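Local coordinates for putative cytosolic protein (Geobacillus zalihae, PDB 6AHX) that probably senses copper(I) and, as a member of the metal-sensitive transcriptional repressor family, regulates transcription of a copper-responsive operon, at residues R34-M39 / P47-Q52. Sequence-based numbering, arbitrary orientation.
Sequences RAIKEM and PDILLQ
The carbonyl group of Gln52 carries the CD1 methyl of Ile36 squarely over one face, 3.5 Å from Gln52 C. A matching contact lies at the opposite end, where Ile49 CD1 rests above the face of the Met39 carbonyl, 3.9 Å from Met39 C. Gln52 CB lies against Ile36 CD1 at 3.6 Å and Gln52 CG beside Met39 SD at 4.0 Å; beyond CG the chain bends at chi2 (-54°), leading the amide away from segment 34-39. Met39 stays clear of the Asp48 carboxylate: the turn at chi3 (76°) swings CE against Asp48 CB, 3.6 Å away, while OD2 is salt-bridged to Arg44. Between these contacts the isoleucines meet obliquely, Ile36 CG2 to Ile49 CG2 at 4.1 Å, and Met39 CB packs on Ile49 CG1. Van der Waals contact thus joins the segments, aliphatic groups and thioether meeting each other and two carbonyl faces; neither amide nor carboxylate bridges them. Their axes run nearly antiparallel at 164°, 10.0 Å apart, near the turn of the hairpin formed by helices 20-41 and 46-70, consistent with the all-helical CsoR fold. Ile36 continues onto Ile53 and Val56, and Ile49 onto Ala40; from the second subunit, Tyr18 packs on Ile49 and Glu30 pairs with Lys37.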
ATOM      1  N   ARG A  34       5.743   3.996   4.413  1.00 26.76           N
ATOM      2  CA  ARG A  34       6.543   4.444   5.534  1.00 29.31           C
ATOM      3  C   ARG A  34       6.465   5.941   5.699  1.00 30.22           C
ATOM      4  O   ARG A  34       6.382   6.450   6.821  1.00 30.49           O
ATOM      5  CB  ARG A  34       7.999   4.037   5.375  1.00 34.24           C
ATOM      6  CG  ARG A  34       8.887   4.550   6.520  1.00 40.12           C
ATOM      7  CD  ARG A  34      10.214   3.779   6.726  1.00 45.84           C
ATOM      8  NE  ARG A  34      10.913   3.450   5.466  1.00 50.11           N
ATOM      9  CZ  ARG A  34      10.938   2.248   4.822  1.00 59.91           C
ATOM     10  NH1 ARG A  34      11.631   2.138   3.668  1.00 61.10           N
ATOM     11  NH2 ARG A  34      10.300   1.133   5.291  1.00 58.77           N
ATOM     12  N   ALA A  35       6.473   6.660   4.578  1.00 28.03           N
ATOM     13  CA  ALA A  35       6.443   8.120   4.619  1.00 27.04           C
ATOM     14  C   ALA A  35       5.117   8.631   5.035  1.00 28.18           C
ATOM     15  O   ALA A  35       5.036   9.572   5.836  1.00 28.04           O
ATOM     16  CB  ALA A  35       6.824   8.697   3.257  1.00 24.23           C
ATOM     17  N   ILE A  36       4.079   7.970   4.526  1.00 28.37           N
ATOM     18  CA  ILE A  36       2.693   8.283   4.866  1.00 27.09           C
ATOM     19  C   ILE A  36       2.442   8.071   6.345  1.00 27.53           C
ATOM     20  O   ILE A  36       1.809   8.895   6.998  1.00 27.65           O
ATOM     21  CB  ILE A  36       1.653   7.495   4.018  1.00 27.20           C
ATOM     22  CG1 ILE A  36       1.797   7.782   2.496  1.00 27.35           C
ATOM     23  CG2 ILE A  36       0.229   7.844   4.491  1.00 28.88           C
ATOM     24  CD1 ILE A  36       0.896   6.945   1.620  1.00 26.70           C
ATOM     25  N   LYS A  37       2.954   6.961   6.851  1.00 30.54           N
ATOM     26  CA  LYS A  37       2.983   6.712   8.307  1.00 31.16           C
ATOM     27  C   LYS A  37       3.645   7.895   9.105  1.00 31.22           C
ATOM     28  O   LYS A  37       3.133   8.333  10.154  1.00 25.47           O
ATOM     29  CB  LYS A  37       3.709   5.385   8.562  1.00 31.57           C
ATOM     30  CG  LYS A  37       3.845   5.009  10.037  1.00 31.79           C
ATOM     31  CD  LYS A  37       4.818   3.890  10.232  1.00 30.23           C
ATOM     32  CE  LYS A  37       6.212   4.444  10.041  1.00 32.17           C
ATOM     33  NZ  LYS A  37       7.186   3.316  10.137  1.00 34.95           N
ATOM     34  N   GLU A  38       4.748   8.412   8.565  1.00 29.97           N
ATOM     35  CA  GLU A  38       5.454   9.470   9.201  1.00 29.80           C
ATOM     36  C   GLU A  38       4.712  10.750   9.019  1.00 29.55           C
ATOM     37  O   GLU A  38       4.723  11.549   9.909  1.00 32.66           O
ATOM     38  CB  GLU A  38       6.886   9.570   8.712  1.00 33.80           C
ATOM     39  CG  GLU A  38       7.774   8.416   9.147  1.00 35.88           C
ATOM     40  CD  GLU A  38       9.083   8.280   8.325  1.00 47.35           C
ATOM     41  OE1 GLU A  38       9.873   7.344   8.646  1.00 53.11           O
ATOM     42  OE2 GLU A  38       9.345   9.077   7.353  1.00 55.80           O
ATOM     43  N   MET A  39       4.044  10.956   7.906  1.00 26.94           N
ATOM     44  CA  MET A  39       3.189  12.116   7.780  1.00 28.24           C
ATOM     45  C   MET A  39       2.119  12.160   8.844  1.00 31.79           C
ATOM     46  O   MET A  39       1.842  13.198   9.412  1.00 34.04           O
ATOM     47  CB  MET A  39       2.484  12.131   6.404  1.00 28.79           C
ATOM     48  CG  MET A  39       3.405  12.432   5.210  1.00 26.56           C
ATOM     49  SD  MET A  39       2.581  12.242   3.603  1.00 29.63           S
ATOM     50  CE  MET A  39       1.615  13.732   3.608  1.00 30.48           C
ATOM     51  N   PRO A  47      -5.612  16.304   3.788  1.00 29.48           N
ATOM     52  CA  PRO A  47      -5.642  16.103   2.311  1.00 30.86           C
ATOM     53  C   PRO A  47      -4.300  15.641   1.697  1.00 27.43           C
ATOM     54  O   PRO A  47      -4.300  14.859   0.742  1.00 24.51           O
ATOM     55  CB  PRO A  47      -6.063  17.479   1.763  1.00 30.84           C
ATOM     56  CG  PRO A  47      -6.536  18.276   2.951  1.00 30.57           C
ATOM     57  CD  PRO A  47      -5.834  17.708   4.157  1.00 30.21           C
ATOM     58  N   ASP A  48      -3.204  16.069   2.296  1.00 28.99           N
ATOM     59  CA  ASP A  48      -1.873  15.616   1.908  1.00 31.73           C
ATOM     60  C   ASP A  48      -1.774  14.107   2.086  1.00 31.75           C
ATOM     61  O   ASP A  48      -1.251  13.374   1.235  1.00 30.28           O
ATOM     62  CB  ASP A  48      -0.763  16.265   2.805  1.00 34.52           C
ATOM     63  CG  ASP A  48      -0.742  17.809   2.710  1.00 37.64           C
ATOM     64  OD1 ASP A  48      -1.708  18.414   2.239  1.00 44.10           O
ATOM     65  OD2 ASP A  48       0.237  18.432   3.106  1.00 40.98           O
ATOM     66  N   ILE A  49      -2.233  13.662   3.247  1.00 29.51           N
ATOM     67  CA  ILE A  49      -2.194  12.264   3.614  1.00 27.58           C
ATOM     68  C   ILE A  49      -3.069  11.442   2.688  1.00 25.26           C
ATOM     69  O   ILE A  49      -2.606  10.422   2.137  1.00 23.92           O
ATOM     70  CB  ILE A  49      -2.498  12.056   5.096  1.00 27.22           C
ATOM     71  CG1 ILE A  49      -1.367  12.691   5.956  1.00 27.59           C
ATOM     72  CG2 ILE A  49      -2.656  10.569   5.401  1.00 31.30           C
ATOM     73  CD1 ILE A  49      -1.498  12.490   7.459  1.00 30.44           C
ATOM     74  N   LEU A  50      -4.282  11.919   2.440  1.00 23.08           N
ATOM     75  CA  LEU A  50      -5.226  11.145   1.664  1.00 23.47           C
ATOM     76  C   LEU A  50      -4.835  11.138   0.203  1.00 24.35           C
ATOM     77  O   LEU A  50      -5.074  10.170  -0.473  1.00 25.03           O
ATOM     78  CB  LEU A  50      -6.631  11.742   1.790  1.00 25.57           C
ATOM     79  CG  LEU A  50      -7.305  11.584   3.159  1.00 26.95           C
ATOM     80  CD1 LEU A  50      -8.723  12.101   2.995  1.00 27.97           C
ATOM     81  CD2 LEU A  50      -7.314  10.181   3.745  1.00 28.32           C
ATOM     82  N   LEU A  51      -4.208  12.209  -0.260  1.00 22.11           N
ATOM     83  CA  LEU A  51      -3.581  12.205  -1.573  1.00 26.93           C
ATOM     84  C   LEU A  51      -2.568  11.104  -1.769  1.00 23.44           C
ATOM     85  O   LEU A  51      -2.552  10.453  -2.791  1.00 20.89           O
ATOM     86  CB  LEU A  51      -2.866  13.555  -1.834  1.00 33.00           C
ATOM     87  CG  LEU A  51      -2.566  13.873  -3.286  1.00 42.68           C
ATOM     88  CD1 LEU A  51      -3.847  14.415  -3.929  1.00 45.23           C
ATOM     89  CD2 LEU A  51      -1.394  14.841  -3.430  1.00 48.98           C
ATOM     90  N   GLN A  52      -1.740  10.886  -0.754  1.00 25.24           N
ATOM     91  CA  GLN A  52      -0.667   9.904  -0.844  1.00 23.91           C
ATOM     92  C   GLN A  52      -1.213   8.519  -0.700  1.00 22.37           C
ATOM     93  O   GLN A  52      -0.758   7.637  -1.432  1.00 23.75           O
ATOM     94  CB  GLN A  52       0.437  10.192   0.171  1.00 23.36           C
ATOM     95  CG  GLN A  52       1.118  11.534  -0.051  1.00 24.19           C
ATOM     96  CD  GLN A  52       1.666  11.749  -1.454  1.00 24.42           C
ATOM     97  OE1 GLN A  52       1.945  10.813  -2.203  1.00 23.35           O
ATOM     98  NE2 GLN A  52       1.727  12.997  -1.846  1.00 25.40           N
TER